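Scavenger receptor with C-type lectin type I (Homo sapiens, PDB 2OX8) binds carbohydrates, among them the leukocyte glycan Lewis(x), through its C-type lectin carbohydrate-recognition domain. Local coordinates at the zinc ion site. Numbering follows the deposited sequence.

The zinc ion site. Residues 68-69, 72-73, 75, 93, 100, 104-105. With ZN (zinc ion), chain B.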
ATOM      1  N   ASP A  68       6.628   1.683  -8.966  1.00 25.18           N
ATOM      2  CA  ASP A  68       6.983   2.299 -10.248  1.00 30.07           C
ATOM      3  C   ASP A  68       8.142   1.522 -10.883  1.00 33.43           C
ATOM      4  O   ASP A  68       8.668   1.902 -11.928  1.00 34.71           O
ATOM      5  CB  ASP A  68       7.345   3.781 -10.066  1.00 29.05           C
ATOM      6  CG  ASP A  68       8.777   3.996  -9.617  1.00 28.43           C
ATOM      7  OD1 ASP A  68       9.276   3.199  -8.791  1.00 25.36           O
ATOM      8  OD2 ASP A  68       9.399   4.979 -10.086  1.00 27.36           O
ATOM      9  N   SER A  69       8.498   0.411 -10.244  1.00 36.72           N
ATOM     10  CA  SER A  69       9.575  -0.468 -10.676  1.00 41.16           C
ATOM     11  C   SER A  69       9.495  -0.993 -12.118  1.00 43.72           C
ATOM     12  O   SER A  69      10.528  -1.231 -12.742  1.00 45.72           O
ATOM     13  CB  SER A  69       9.678  -1.656  -9.716  1.00 41.21           C
ATOM     14  OG  SER A  69       8.488  -2.427  -9.735  1.00 42.97           O
ATOM     15  N   GLU A  72      10.061   3.419 -14.398  1.00 50.16           N
ATOM     16  CA  GLU A  72      10.287   4.575 -13.534  1.00 49.78           C
ATOM     17  C   GLU A  72       9.292   5.731 -13.729  1.00 48.48           C
ATOM     18  O   GLU A  72       8.978   6.120 -14.854  1.00 47.57           O
ATOM     19  CB  GLU A  72      11.716   5.076 -13.727  1.00 51.48           C
ATOM     20  CG  GLU A  72      12.152   6.118 -12.713  1.00 55.42           C
ATOM     21  CD  GLU A  72      11.917   5.674 -11.279  1.00 56.11           C
ATOM     22  OE1 GLU A  72      12.286   4.529 -10.925  1.00 54.38           O
ATOM     23  OE2 GLU A  72      11.367   6.484 -10.507  1.00 57.69           O
ATOM     24  N   ASN A  73       8.800   6.258 -12.609  1.00 47.21           N
ATOM     25  CA  ASN A  73       7.842   7.365 -12.575  1.00 45.94           C
ATOM     26  C   ASN A  73       6.451   7.042 -13.107  1.00 44.31           C
ATOM     27  O   ASN A  73       5.589   7.920 -13.151  1.00 42.91           O
ATOM     28  CB  ASN A  73       8.387   8.577 -13.326  1.00 47.57           C
ATOM     29  CG  ASN A  73       9.810   8.899 -12.945  1.00 50.05           C
ATOM     30  OD1 ASN A  73      10.156   8.936 -11.761  1.00 51.58           O
ATOM     31  ND2 ASN A  73      10.650   9.142 -13.950  1.00 51.19           N
ATOM     32  N   TRP A  75       3.823   5.093 -11.884  1.00 35.34           N
ATOM     33  CA  TRP A  75       3.259   4.381 -10.739  1.00 31.85           C
ATOM     34  C   TRP A  75       1.996   3.626 -11.062  1.00 30.62           C
ATOM     35  O   TRP A  75       1.068   4.174 -11.657  1.00 30.87           O
ATOM     36  CB  TRP A  75       3.034   5.346  -9.552  1.00 28.36           C
ATOM     37  CG  TRP A  75       4.343   5.846  -9.008  1.00 24.17           C
ATOM     38  CD1 TRP A  75       5.204   6.709  -9.633  1.00 24.14           C
ATOM     39  CD2 TRP A  75       5.052   5.340  -7.863  1.00 22.57           C
ATOM     40  NE1 TRP A  75       6.404   6.749  -8.968  1.00 23.37           N
ATOM     41  CE2 TRP A  75       6.342   5.924  -7.879  1.00 19.44           C
ATOM     42  CE3 TRP A  75       4.724   4.446  -6.832  1.00 21.30           C
ATOM     43  CZ2 TRP A  75       7.305   5.643  -6.910  1.00 17.81           C
ATOM     44  CZ3 TRP A  75       5.686   4.166  -5.863  1.00 20.88           C
ATOM     45  CH2 TRP A  75       6.964   4.764  -5.911  1.00 21.13           C
ATOM     46  N   PRO A  93       4.944  11.567  -5.812  1.00 31.77           N
ATOM     47  CA  PRO A  93       6.108  10.695  -5.652  1.00 31.75           C
ATOM     48  C   PRO A  93       7.324  11.196  -6.429  1.00 33.34           C
ATOM     49  O   PRO A  93       8.370  10.545  -6.433  1.00 34.31           O
ATOM     50  CB  PRO A  93       5.604   9.372  -6.184  1.00 30.02           C
ATOM     51  CG  PRO A  93       4.779   9.800  -7.323  1.00 30.06           C
ATOM     52  CD  PRO A  93       4.008  10.992  -6.794  1.00 29.93           C
ATOM     53  N   HIS A 100      12.550  10.669  -7.278  1.00 36.83           N
ATOM     54  CA  HIS A 100      13.030   9.932  -6.109  1.00 37.43           C
ATOM     55  C   HIS A 100      14.298   9.181  -6.503  1.00 38.62           C
ATOM     56  O   HIS A 100      14.622   9.074  -7.687  1.00 36.81           O
ATOM     57  CB  HIS A 100      11.971   8.961  -5.563  1.00 35.37           C
ATOM     58  CG  HIS A 100      11.384   8.046  -6.591  1.00 32.24           C
ATOM     59  ND1 HIS A 100      10.265   8.374  -7.322  1.00 30.50           N
ATOM     60  CD2 HIS A 100      11.760   6.814  -7.008  1.00 29.79           C
ATOM     61  CE1 HIS A 100       9.976   7.383  -8.147  1.00 30.18           C
ATOM     62  NE2 HIS A 100      10.869   6.424  -7.975  1.00 26.51           N
ATOM     63  N   GLU A 104      13.818   3.450  -3.887  1.00 46.66           N
ATOM     64  CA  GLU A 104      12.559   3.981  -3.361  1.00 45.36           C
ATOM     65  C   GLU A 104      11.482   3.899  -4.433  1.00 42.56           C
ATOM     66  O   GLU A 104      10.963   4.910  -4.893  1.00 41.02           O
ATOM     67  CB  GLU A 104      12.740   5.435  -2.925  1.00 46.51           C
ATOM     68  CG  GLU A 104      14.158   5.773  -2.521  1.00 48.99           C
ATOM     69  CD  GLU A 104      14.238   7.077  -1.782  1.00 50.06           C
ATOM     70  OE1 GLU A 104      13.589   8.044  -2.233  1.00 51.41           O
ATOM     71  OE2 GLU A 104      14.953   7.132  -0.755  1.00 50.34           O
ATOM     72  N   ASP A 105      11.139   2.678  -4.816  1.00 40.84           N
ATOM     73  CA  ASP A 105      10.147   2.466  -5.856  1.00 38.05           C
ATOM     74  C   ASP A 105       8.931   1.714  -5.317  1.00 38.91           C
ATOM     75  O   ASP A 105       8.130   1.179  -6.081  1.00 40.10           O
ATOM     76  CB  ASP A 105      10.813   1.699  -7.000  1.00 33.93           C
ATOM     77  CG  ASP A 105      12.136   2.344  -7.445  1.00 29.46           C
ATOM     78  OD1 ASP A 105      12.092   3.405  -8.083  1.00 17.45           O
ATOM     79  OD2 ASP A 105      13.221   1.794  -7.138  1.00 29.38           O
TER
HETATM   80 ZN    ZN B   4      10.987   4.471  -8.934  1.00 34.38          ZN
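Asp68 and His100 both tuck CG between their own backbone N and carbonyl carbon, a cramped rotamer (chi1 82° for Asp68), Glu72 sets CG anti to its backbone N (chi1 -170°) and then bends at chi2, and Asp105 puts CG anti to its carbonyl carbon, so that two carboxylates of one loop, Asp68 and Glu72, and two groups of a later one, His100 and Asp105, converge on the zinc ion.

Asp68 straddles the metal with both carboxylate oxygens, OD2 at 2.0 Å from ZN and OD1 at 2.1 Å. Glu72 is also bidentate but looser, with OE1 at 2.4 Å and OE2 at 2.6 Å from ZN. Asp105 binds end-on, its OD1 1.8 Å from ZN and OD2 turned away. The imidazole of His100 points NE2 at ZN from 2.2 Å, giving a distorted six-coordinate shell to which unseen waters could add.

A second shell fixes the ligands. The backbone N of Asn73 donates to the anti lone pair of Asp68 OD2, 2.9 Å away and nearly straight (170° at H), so this oxygen serves metal and loop together. On the far side of the His100 ring, ND1 donates 3.0 Å to Pro93 O, close to the ring plane, which fixes the ring's rotation. Trp75 lies between Asp68 CB on one face and Pro93 CB on the other, both toward its rim, with His100 CE1 at its edge.

Three carboxylates would suit a divalent cation. The site corresponds to the auxiliary calcium site of C-type lectins; zinc may come from crystallisation. Pro93 is the cis proline of the family's QPD motif, at the neighbouring sugar-binding site. Metal here organises the loops beside it and may thereby support sugar binding.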